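Side-chain contacts in P450 epoxidase (Sorangium cellulosum, PDB 1Q5D), which is a haem-binding cytochrome P450, a bacterial member of that largely helical family of proteins with a haem group held inside the fold: residues A[105-108]-A[109-113]; A[238-241]-A[242-245]; A[153-156]-A[157-161]; A[118-121]-A[122-125]. All blocks are in the same frame, centred on the assembly; numbering follows the deposited sequence.

Contact 1: residues A[105-108]-A[109-113]; sequences RVRK and LVNPS. With HEM (protoporphyrin IX containing Fe), chain B.
Arg107 and Asn111, one helical turn apart, meet through a side-on grip: Arg107 NE lies 2.9 Å from Asn111 OD1 and Arg107 NH2 lies 3.0 Å from the same Asn111 OD1. Both bonds run in the guanidinium plane, while the amide stands almost square to it, the two planes 85° apart. The remaining nitrogen serves the haem: Arg107 NH1 donates to propionate oxygen HEM O2D at 2.8 Å and also to the carbonyl of Val364. Arginine suits the place because its flat, three-nitrogen end can hold an anion at one edge and an amide oxygen at another, and its positive charge would help to balance the propionate. The chain reaches there by folding over, bent at chi2 and chi3. Asn111, with its CG beside the backbone N (chi1 -79°), brings OD1 back toward Arg107; the two bonds to one oxygen, with the propionate on NH1, would restrain rotation of the guanidinium. Behind the side chains the backbone is tied as well, Asn111 N donating to Arg107 O at 2.8 Å. Pro112, which has no N-H to give, sets its CD 3.3 Å from Lys108 O. The contact lies on helix 100-110 and the residues that follow it. Leu109 packs on Leu229 and Ala232 of helix 225-234, Val106 rests on Leu95 and Leu98, and Arg105 forms salt bridges with Asp102 and with Glu243 of helix 241-255.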
loop_
_atom_site.group_PDB
_atom_site.type_symbol
_atom_site.label_atom_id
_atom_site.label_comp_id
_atom_site.label_asym_id
_atom_site.label_seq_id
_atom_site.Cartn_x
_atom_site.Cartn_y
_atom_site.Cartn_z
ATOM N N ARG A 105 -2.299 3.758 -21.253
ATOM C CA ARG A 105 -3.423 4.600 -21.596
ATOM C C ARG A 105 -4.190 4.989 -20.332
ATOM O O ARG A 105 -4.419 6.167 -20.063
ATOM C CB ARG A 105 -4.336 3.863 -22.576
ATOM C CG ARG A 105 -5.645 4.570 -22.881
ATOM C CD ARG A 105 -6.442 3.936 -24.033
ATOM N NE ARG A 105 -6.627 2.486 -23.896
ATOM C CZ ARG A 105 -7.414 1.894 -22.992
ATOM N NH1 ARG A 105 -8.099 2.613 -22.109
ATOM N NH2 ARG A 105 -7.500 0.568 -22.957
ATOM N N VAL A 106 -4.559 3.985 -19.547
ATOM C CA VAL A 106 -5.274 4.230 -18.303
ATOM C C VAL A 106 -4.476 5.111 -17.344
ATOM O O VAL A 106 -5.019 6.059 -16.808
ATOM C CB VAL A 106 -5.685 2.918 -17.615
ATOM C CG1 VAL A 106 -6.496 3.198 -16.349
ATOM C CG2 VAL A 106 -6.510 2.071 -18.586
ATOM N N ARG A 107 -3.193 4.808 -17.135
ATOM C CA ARG A 107 -2.350 5.643 -16.264
ATOM C C ARG A 107 -2.226 7.088 -16.769
ATOM O O ARG A 107 -2.314 8.035 -15.991
ATOM C CB ARG A 107 -0.953 5.037 -16.094
ATOM C CG ARG A 107 -0.909 3.800 -15.190
ATOM C CD ARG A 107 -1.403 4.042 -13.775
ATOM N NE ARG A 107 -0.656 5.101 -13.084
ATOM C CZ ARG A 107 0.362 4.890 -12.268
ATOM N NH1 ARG A 107 0.779 3.639 -12.039
ATOM N NH2 ARG A 107 0.980 5.929 -11.682
ATOM N N LYS A 108 -2.023 7.249 -18.072
ATOM C CA LYS A 108 -1.848 8.589 -18.648
ATOM C C LYS A 108 -3.103 9.409 -18.359
ATOM O O LYS A 108 -3.043 10.605 -18.070
ATOM C CB LYS A 108 -1.560 8.488 -20.162
ATOM C CG LYS A 108 -1.432 9.831 -20.895
ATOM C CD LYS A 108 -0.570 9.695 -22.166
ATOM C CE LYS A 108 -0.327 11.046 -22.826
ATOM N NZ LYS A 108 -0.464 10.957 -24.312
ATOM N N LEU A 109 -4.246 8.736 -18.403
ATOM C CA LEU A 109 -5.536 9.356 -18.129
ATOM C C LEU A 109 -5.730 9.798 -16.668
ATOM O O LEU A 109 -6.239 10.895 -16.413
ATOM C CB LEU A 109 -6.648 8.384 -18.532
ATOM C CG LEU A 109 -8.116 8.782 -18.436
ATOM C CD1 LEU A 109 -8.476 9.827 -19.485
ATOM C CD2 LEU A 109 -8.970 7.548 -18.613
ATOM N N VAL A 110 -5.337 8.956 -15.706
ATOM C CA VAL A 110 -5.644 9.250 -14.304
ATOM C C VAL A 110 -4.506 9.955 -13.560
ATOM O O VAL A 110 -4.756 10.630 -12.564
ATOM C CB VAL A 110 -6.112 7.971 -13.536
ATOM C CG1 VAL A 110 -4.963 6.977 -13.382
ATOM C CG2 VAL A 110 -6.733 8.320 -12.182
ATOM N N ASN A 111 -3.269 9.827 -14.049
ATOM C CA ASN A 111 -2.109 10.383 -13.336
ATOM C C ASN A 111 -2.235 11.877 -12.958
ATOM O O ASN A 111 -1.919 12.263 -11.823
ATOM C CB ASN A 111 -0.794 10.112 -14.099
ATOM C CG ASN A 111 -0.275 8.683 -13.898
ATOM O OD1 ASN A 111 -0.772 7.949 -13.046
ATOM N ND2 ASN A 111 0.736 8.298 -14.674
ATOM N N PRO A 112 -2.709 12.719 -13.880
ATOM C CA PRO A 112 -2.862 14.156 -13.578
ATOM C C PRO A 112 -3.730 14.422 -12.348
ATOM O O PRO A 112 -3.493 15.394 -11.615
ATOM C CB PRO A 112 -3.503 14.712 -14.851
ATOM C CG PRO A 112 -2.970 13.788 -15.936
ATOM C CD PRO A 112 -3.072 12.408 -15.280
ATOM N N SER A 113 -4.696 13.546 -12.085
ATOM C CA SER A 113 -5.568 13.702 -10.930
ATOM C C SER A 113 -4.881 13.416 -9.595
ATOM O O SER A 113 -5.430 13.725 -8.534
ATOM C CB SER A 113 -6.782 12.783 -11.063
ATOM O OG SER A 113 -7.612 13.231 -12.094
HETATM C CHA HEM B . 0.868 0.673 -6.949
HETATM C CHB HEM B . 2.907 1.174 -2.610
HETATM C CHC HEM B . -0.613 4.270 -1.319
HETATM C CHD HEM B . -2.933 3.301 -5.415
HETATM C C1A HEM B . 1.769 0.614 -5.918
HETATM C C2A HEM B . 3.047 -0.058 -5.949
HETATM C C3A HEM B . 3.604 0.062 -4.744
HETATM C C4A HEM B . 2.700 0.824 -3.916
HETATM C CMA HEM B . 4.986 -0.503 -4.315
HETATM C CAA HEM B . 3.642 -0.786 -7.178
HETATM C CBA HEM B . 3.395 -2.294 -7.084
HETATM C CGA HEM B . 4.079 -2.986 -8.251
HETATM O O1A HEM B . 3.887 -4.229 -8.430
HETATM O O2A HEM B . 4.803 -2.295 -9.024
HETATM C C1B HEM B . 2.118 2.049 -1.921
HETATM C C2B HEM B . 2.411 2.499 -0.583
HETATM C C3B HEM B . 1.448 3.329 -0.217
HETATM C C4B HEM B . 0.502 3.454 -1.306
HETATM C CMB HEM B . 3.609 2.074 0.310
HETATM C CAB HEM B . 1.448 4.013 1.160
HETATM C CBB HEM B . 0.340 4.518 1.694
HETATM C C1C HEM B . -1.534 4.321 -2.322
HETATM C C2C HEM B . -2.706 5.168 -2.371
HETATM C C3C HEM B . -3.341 4.885 -3.512
HETATM C C4C HEM B . -2.580 3.869 -4.214
HETATM C CMC HEM B . -3.083 6.189 -1.264
HETATM C CAC HEM B . -4.642 5.462 -4.099
HETATM C CBC HEM B . -5.185 6.570 -3.601
HETATM C C1D HEM B . -2.153 2.456 -6.164
HETATM C C2D HEM B . -2.589 1.866 -7.396
HETATM C C3D HEM B . -1.413 1.053 -7.883
HETATM C C4D HEM B . -0.392 1.217 -6.885
HETATM C CMD HEM B . -3.954 2.050 -8.078
HETATM C CAD HEM B . -1.319 0.238 -9.185
HETATM C CBD HEM B . -0.450 1.080 -10.127
HETATM C CGD HEM B . -0.250 0.370 -11.444
HETATM O O1D HEM B . -0.192 -0.886 -11.433
HETATM O O2D HEM B . -0.159 1.052 -12.508
HETATM N NA HEM B . 1.577 1.148 -4.663
HETATM N NB HEM B . 0.938 2.648 -2.364
HETATM N NC HEM B . -1.502 3.543 -3.451
HETATM N ND HEM B . -0.860 2.049 -5.884
HETATM FE FE HEM B . 0.128 2.474 -4.131
HETATM O O HOH W 1 -0.841 0.698 -3.252
#

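Contact 2: residues A[238-241]-A[242-245]; sequences RLST and KELV
Ser240 and Glu243 exchange hydrogen bonds in both directions, each side chain serving the other's backbone. Ser240 OG accepts from Glu243 N at 3.0 Å, and Glu243 OE2 takes the N-H of Ser240 at 2.9 Å in a nearly straight bond (172°). The donor meets the oxygen from above the carboxylate plane, 42° out of it. Serine is well suited here: its short hydroxyl, placed between the backbone N and the carbonyl carbon (chi1 80°), reaches an amide of the first turn, which has no i-4 carbonyl bond. Glutamate has the length to reach back three residues, its chain extended beyond CG. This reciprocal pair is a capping box, with Ser240 as the N-cap of helix 241-255. The Glu243 carboxylate has a second duty, since OE1 forms a salt bridge with Arg105 of helix 100-110. Regular helical bonding then takes over: Leu244 N donates to Ser240 O at 2.9 Å and Val245 N to Thr241 O at 3.0 Å. Apolar contact lies beside the polar one. Leu239 CD1 comes to 3.6 Å from Glu243 CB, the aliphatic start of the acid, and Leu239 CD2 to 3.8 Å from Leu244 CB, the two leucines crossing at about a right angle. Branched apolar chains fit this side, where both leucines also pack on Leu229 of helix 225-234 and Val245 turns to Leu209 and Leu213 of helix 195-218.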
loop_
_atom_site.group_PDB
_atom_site.type_symbol
_atom_site.label_atom_id
_atom_site.label_comp_id
_atom_site.label_asym_id
_atom_site.label_seq_id
_atom_site.Cartn_x
_atom_site.Cartn_y
_atom_site.Cartn_z
ATOM N N ARG A 238 -10.937 5.899 -24.893
ATOM C CA ARG A 238 -9.858 6.213 -23.961
ATOM C C ARG A 238 -9.988 5.425 -22.653
ATOM O O ARG A 238 -9.021 5.300 -21.900
ATOM C CB ARG A 238 -9.782 7.718 -23.676
ATOM C CG ARG A 238 -10.950 8.544 -24.213
ATOM C CD ARG A 238 -10.683 10.057 -24.238
ATOM N NE ARG A 238 -11.819 10.829 -23.735
ATOM C CZ ARG A 238 -11.720 11.878 -22.923
ATOM N NH1 ARG A 238 -10.527 12.298 -22.515
ATOM N NH2 ARG A 238 -12.813 12.511 -22.518
ATOM N N LEU A 239 -11.177 4.883 -22.400
ATOM C CA LEU A 239 -11.425 4.102 -21.189
ATOM C C LEU A 239 -12.714 3.292 -21.320
ATOM O O LEU A 239 -13.759 3.837 -21.688
ATOM C CB LEU A 239 -11.506 5.036 -19.976
ATOM C CG LEU A 239 -11.547 4.440 -18.565
ATOM C CD1 LEU A 239 -10.246 3.706 -18.237
ATOM C CD2 LEU A 239 -11.819 5.545 -17.558
ATOM N N SER A 240 -12.637 1.994 -21.038
ATOM C CA SER A 240 -13.828 1.140 -21.051
ATOM C C SER A 240 -14.537 1.144 -19.696
ATOM O O SER A 240 -13.953 1.502 -18.673
ATOM C CB SER A 240 -13.459 -0.296 -21.429
ATOM O OG SER A 240 -12.922 -0.989 -20.304
ATOM N N THR A 241 -15.802 0.731 -19.690
ATOM C CA THR A 241 -16.565 0.651 -18.452
ATOM C C THR A 241 -15.875 -0.274 -17.440
ATOM O O THR A 241 -15.763 0.062 -16.268
ATOM C CB THR A 241 -18.021 0.196 -18.751
ATOM O OG1 THR A 241 -18.694 1.233 -19.479
ATOM C CG2 THR A 241 -18.852 0.080 -17.468
ATOM N N LYS A 242 -15.395 -1.425 -17.895
ATOM C CA LYS A 242 -14.765 -2.383 -16.982
ATOM C C LYS A 242 -13.422 -1.859 -16.464
ATOM O O LYS A 242 -13.060 -2.097 -15.319
ATOM C CB LYS A 242 -14.583 -3.745 -17.649
ATOM C CG LYS A 242 -15.870 -4.565 -17.760
ATOM C CD LYS A 242 -15.671 -5.673 -18.782
ATOM C CE LYS A 242 -16.886 -6.579 -18.890
ATOM N NZ LYS A 242 -16.484 -7.884 -19.475
ATOM N N GLU A 243 -12.693 -1.149 -17.320
ATOM C CA GLU A 243 -11.425 -0.545 -16.924
ATOM C C GLU A 243 -11.706 0.511 -15.860
ATOM O O GLU A 243 -10.993 0.619 -14.862
ATOM C CB GLU A 243 -10.725 0.102 -18.131
ATOM C CG GLU A 243 -9.966 -0.862 -19.034
ATOM C CD GLU A 243 -9.565 -0.220 -20.358
ATOM O OE1 GLU A 243 -8.833 -0.856 -21.149
ATOM O OE2 GLU A 243 -9.982 0.928 -20.613
ATOM N N LEU A 244 -12.751 1.298 -16.090
ATOM C CA LEU A 244 -13.099 2.373 -15.167
ATOM C C LEU A 244 -13.484 1.813 -13.797
ATOM O O LEU A 244 -13.026 2.290 -12.755
ATOM C CB LEU A 244 -14.227 3.226 -15.760
ATOM C CG LEU A 244 -14.677 4.374 -14.866
ATOM C CD1 LEU A 244 -15.320 5.508 -15.670
ATOM C CD2 LEU A 244 -15.631 3.840 -13.797
ATOM N N VAL A 245 -14.325 0.784 -13.790
ATOM C CA VAL A 245 -14.754 0.199 -12.524
ATOM C C VAL A 245 -13.559 -0.445 -11.830
ATOM O O VAL A 245 -13.382 -0.300 -10.625
ATOM C CB VAL A 245 -15.889 -0.834 -12.720
ATOM C CG1 VAL A 245 -16.253 -1.496 -11.387
ATOM C CG2 VAL A 245 -17.117 -0.141 -13.301
#

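Contact 3: residues A[153-156]-A[157-161]; sequences IPMR and AISAL
Ile153 begins the run by offering its carbonyl to Ala157 N, while its side chain packs on Val130 and Leu133 of helix 123-137. Pro154 suits the opening turn, where its missing N-H costs no helical bond; its own carbonyl receives Ile158 N at 3.2 Å. Met155 folds its flexible thioether forward along the helix. Bent at chi2 (63°) and again at chi3, it sets Met155 CE 3.7 Å from Ile158 CG2 and 3.3 Å from Ser159 OG, the chains of Met155 and Ile158 crossing at about a right angle. In the backbone, Met155 O accepts from Ser159 N at 2.7 Å. Arg156 likewise curls along the helix, and its guanidinium lies obliquely to the small residues ahead: Arg156 NH2 is 3.3 Å from Ser159 CB, and Arg156 NH1 is 4.1 Å from Ala160 CB. Short side chains let the buried group lie close; its charge is met by salt bridges to Asp169 and Glu125, and NH2 donates to the Val164 carbonyl. Ser159 OG also bonds to Asp169. The whole is a short buried alpha-helix of the P450 fold, linked by the arginine to its helical neighbours, with the Ile158 side chain about 4 Å from the haem.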
loop_
_atom_site.group_PDB
_atom_site.type_symbol
_atom_site.label_atom_id
_atom_site.label_comp_id
_atom_site.label_asym_id
_atom_site.label_seq_id
_atom_site.Cartn_x
_atom_site.Cartn_y
_atom_site.Cartn_z
ATOM N N ILE A 153 -8.711 7.274 8.746
ATOM C CA ILE A 153 -8.245 8.385 7.904
ATOM C C ILE A 153 -8.230 8.110 6.398
ATOM O O ILE A 153 -8.822 8.855 5.617
ATOM C CB ILE A 153 -6.872 8.919 8.402
ATOM C CG1 ILE A 153 -7.023 9.491 9.815
ATOM C CG2 ILE A 153 -6.330 9.985 7.444
ATOM C CD1 ILE A 153 -5.713 9.823 10.487
ATOM N N PRO A 154 -7.533 7.065 5.963
ATOM C CA PRO A 154 -7.378 6.811 4.524
ATOM C C PRO A 154 -8.643 6.698 3.679
ATOM O O PRO A 154 -8.603 7.136 2.532
ATOM C CB PRO A 154 -6.589 5.507 4.481
ATOM C CG PRO A 154 -5.805 5.549 5.762
ATOM C CD PRO A 154 -6.776 6.092 6.772
ATOM N N MET A 155 -9.733 6.118 4.180
ATOM C CA MET A 155 -10.901 6.043 3.298
ATOM C C MET A 155 -11.564 7.401 3.202
ATOM O O MET A 155 -12.104 7.775 2.158
ATOM C CB MET A 155 -11.922 4.990 3.744
ATOM C CG MET A 155 -12.993 4.712 2.692
ATOM S SD MET A 155 -12.346 4.017 1.156
ATOM C CE MET A 155 -13.217 4.914 -0.084
ATOM N N ARG A 156 -11.529 8.149 4.294
ATOM C CA ARG A 156 -12.101 9.500 4.230
ATOM C C ARG A 156 -11.402 10.273 3.114
ATOM O O ARG A 156 -12.055 10.941 2.308
ATOM C CB ARG A 156 -11.992 10.231 5.571
ATOM C CG ARG A 156 -12.468 11.704 5.513
ATOM C CD ARG A 156 -13.972 11.915 5.802
ATOM N NE ARG A 156 -14.859 11.148 4.920
ATOM C CZ ARG A 156 -15.409 11.617 3.806
ATOM N NH1 ARG A 156 -15.176 12.869 3.415
ATOM N NH2 ARG A 156 -16.205 10.838 3.077
ATOM N N ALA A 157 -10.076 10.149 3.038
ATOM C CA ALA A 157 -9.292 10.848 2.011
ATOM C C ALA A 157 -9.732 10.451 0.611
ATOM O O ALA A 157 -10.013 11.303 -0.252
ATOM C CB ALA A 157 -7.798 10.531 2.181
ATOM N N ILE A 158 -9.766 9.140 0.370
ATOM C CA ILE A 158 -10.181 8.644 -0.927
ATOM C C ILE A 158 -11.630 9.048 -1.246
ATOM O O ILE A 158 -11.927 9.436 -2.367
ATOM C CB ILE A 158 -10.015 7.109 -1.003
ATOM C CG1 ILE A 158 -8.526 6.749 -0.974
ATOM C CG2 ILE A 158 -10.660 6.565 -2.258
ATOM C CD1 ILE A 158 -8.242 5.245 -1.012
ATOM N N SER A 159 -12.514 8.930 -0.264
ATOM C CA SER A 159 -13.925 9.291 -0.448
ATOM C C SER A 159 -14.114 10.779 -0.737
ATOM O O SER A 159 -15.002 11.163 -1.495
ATOM C CB SER A 159 -14.738 8.916 0.777
ATOM O OG SER A 159 -15.087 7.546 0.726
ATOM N N ALA A 160 -13.293 11.610 -0.111
ATOM C CA ALA A 160 -13.285 13.039 -0.411
ATOM C C ALA A 160 -12.863 13.263 -1.862
ATOM O O ALA A 160 -13.470 14.061 -2.580
ATOM C CB ALA A 160 -12.357 13.778 0.552
ATOM N N LEU A 161 -11.830 12.542 -2.312
ATOM C CA LEU A 161 -11.365 12.666 -3.691
ATOM C C LEU A 161 -12.442 12.201 -4.682
ATOM O O LEU A 161 -12.552 12.720 -5.807
ATOM C CB LEU A 161 -10.074 11.861 -3.878
ATOM C CG LEU A 161 -9.496 11.703 -5.289
ATOM C CD1 LEU A 161 -8.811 12.993 -5.754
ATOM C CD2 LEU A 161 -8.527 10.527 -5.345
#

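Contact 4: residues A[118-121]-A[122-125]; sequences AIDL and LRAE
Leu122 tucks against the turn before it, with CB 3.4 Å and CG 3.5 Å from Ile119 O, and CD1 4.4 Å from Ile119 CB. Its CG lies anti to the carbonyl carbon (chi1 -57°), and Leu122 also packs on Ala160 and Leu161 of helix 154-161 and on Leu370 of helix 368-385. Leucine suits the place because its branched, apolar end can meet several helices at once. Ile119 packs on Ser369 and Leu373 of helix 368-385. The backbone beneath turns tightly: Leu122 N donates to Ile119 O at 3.1 Å and Arg123 N to Asp120 O at 3.0 Å, and in both the donor stands well above the carbonyl plane. These three-residue bonds belong to a turn linking the short helix 116-119 to helix 123-137, two neighbouring helices of the P450 fold. Asp120, second to Leu122 in buried surface, points its carboxylate forward to the exposed Arg123. Asp120 OD1 and Arg123 NH1 make a salt bridge of 2.7 Å whose hydrogen bond is weak, since its angle is only 119°; the carboxylate and guanidinium planes lie 49° apart. Charged groups fit this outer side of the turn. Leu121 O lacks a backbone donor from 122-125, and a water takes its place, donating to Leu121 O at 2.6 Å and accepting from Glu125 N.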
loop_
_atom_site.group_PDB
_atom_site.type_symbol
_atom_site.label_atom_id
_atom_site.label_comp_id
_atom_site.label_asym_id
_atom_site.label_seq_id
_atom_site.Cartn_x
_atom_site.Cartn_y
_atom_site.Cartn_z
ATOM N N ALA A 118 -2.834 18.608 -7.504
ATOM C CA ALA A 118 -4.224 18.188 -7.601
ATOM C C ALA A 118 -4.788 17.723 -6.260
ATOM O O ALA A 118 -5.933 18.043 -5.929
ATOM C CB ALA A 118 -4.383 17.098 -8.655
ATOM N N ILE A 119 -4.006 16.971 -5.488
ATOM C CA ILE A 119 -4.517 16.444 -4.212
ATOM C C ILE A 119 -4.412 17.416 -3.028
ATOM O O ILE A 119 -4.927 17.143 -1.938
ATOM C CB ILE A 119 -3.912 15.049 -3.855
ATOM C CG1 ILE A 119 -2.418 15.143 -3.568
ATOM C CG2 ILE A 119 -4.209 14.046 -4.958
ATOM C CD1 ILE A 119 -2.101 15.272 -2.106
ATOM N N ASP A 120 -3.794 18.567 -3.260
ATOM C CA ASP A 120 -3.718 19.594 -2.232
ATOM C C ASP A 120 -5.084 20.039 -1.725
ATOM O O ASP A 120 -5.219 20.409 -0.566
ATOM C CB ASP A 120 -2.919 20.806 -2.732
ATOM C CG ASP A 120 -2.578 21.762 -1.618
ATOM O OD1 ASP A 120 -1.771 21.385 -0.736
ATOM O OD2 ASP A 120 -3.082 22.904 -1.524
ATOM N N LEU A 121 -6.093 19.995 -2.590
ATOM C CA LEU A 121 -7.430 20.456 -2.247
ATOM C C LEU A 121 -8.029 19.648 -1.093
ATOM O O LEU A 121 -8.914 20.128 -0.381
ATOM C CB LEU A 121 -8.347 20.375 -3.467
ATOM C CG LEU A 121 -7.835 20.903 -4.808
ATOM C CD1 LEU A 121 -8.952 20.860 -5.827
ATOM C CD2 LEU A 121 -7.342 22.336 -4.650
ATOM N N LEU A 122 -7.525 18.424 -0.908
ATOM C CA LEU A 122 -8.014 17.507 0.120
ATOM C C LEU A 122 -7.490 17.875 1.501
ATOM O O LEU A 122 -7.917 17.324 2.509
ATOM C CB LEU A 122 -7.599 16.061 -0.223
ATOM C CG LEU A 122 -8.075 15.573 -1.597
ATOM C CD1 LEU A 122 -7.734 14.090 -1.849
ATOM C CD2 LEU A 122 -9.569 15.808 -1.727
ATOM N N ARG A 123 -6.577 18.834 1.551
ATOM C CA ARG A 123 -5.889 19.157 2.799
ATOM C C ARG A 123 -6.845 19.481 3.948
ATOM O O ARG A 123 -6.682 19.001 5.078
ATOM C CB ARG A 123 -4.924 20.317 2.563
ATOM C CG ARG A 123 -3.998 20.619 3.707
ATOM C CD ARG A 123 -2.919 21.645 3.343
ATOM N NE ARG A 123 -1.609 21.207 3.802
ATOM C CZ ARG A 123 -0.644 20.770 3.011
ATOM N NH1 ARG A 123 -0.815 20.720 1.699
ATOM N NH2 ARG A 123 0.500 20.395 3.544
ATOM N N ALA A 124 -7.854 20.288 3.653
ATOM C CA ALA A 124 -8.793 20.712 4.687
ATOM C C ALA A 124 -9.601 19.549 5.247
ATOM O O ALA A 124 -9.770 19.430 6.451
ATOM C CB ALA A 124 -9.741 21.801 4.140
ATOM N N GLU A 125 -10.138 18.716 4.362
ATOM C CA GLU A 125 -10.985 17.599 4.791
ATOM C C GLU A 125 -10.178 16.582 5.601
ATOM O O GLU A 125 -10.651 16.055 6.612
ATOM C CB GLU A 125 -11.660 16.928 3.580
ATOM C CG GLU A 125 -12.500 15.702 3.920
ATOM C CD GLU A 125 -13.749 16.030 4.728
ATOM O OE1 GLU A 125 -14.517 15.092 5.043
ATOM O OE2 GLU A 125 -13.962 17.221 5.072
HETATM O O HOH W 2 -10.640 19.492 1.485
#

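In the fold
All four contacts are local ones within a single P450 domain, yet they differ in depth. Contact 3, on one helix, is buried; contact 4, joining two successive helices, lies at the surface; contact 1, on helix 100-110 and beyond, and contact 2, at the entry to a helix, are partly buried. Contact 1 turns an arginine to the haem, contact 3 pairs one with two acids inside the protein, and contact 4 pairs one with a surface aspartate; contact 2 uses a serine and an acid together to close the start of a helix in a capping box. Salt bridges join contacts 1 and 2 (Arg105 to Glu243) and contacts 3 and 4 (Arg156 to Glu125). Contacts 1 and 4 touch where Ala118 meets Pro112 and Ser113.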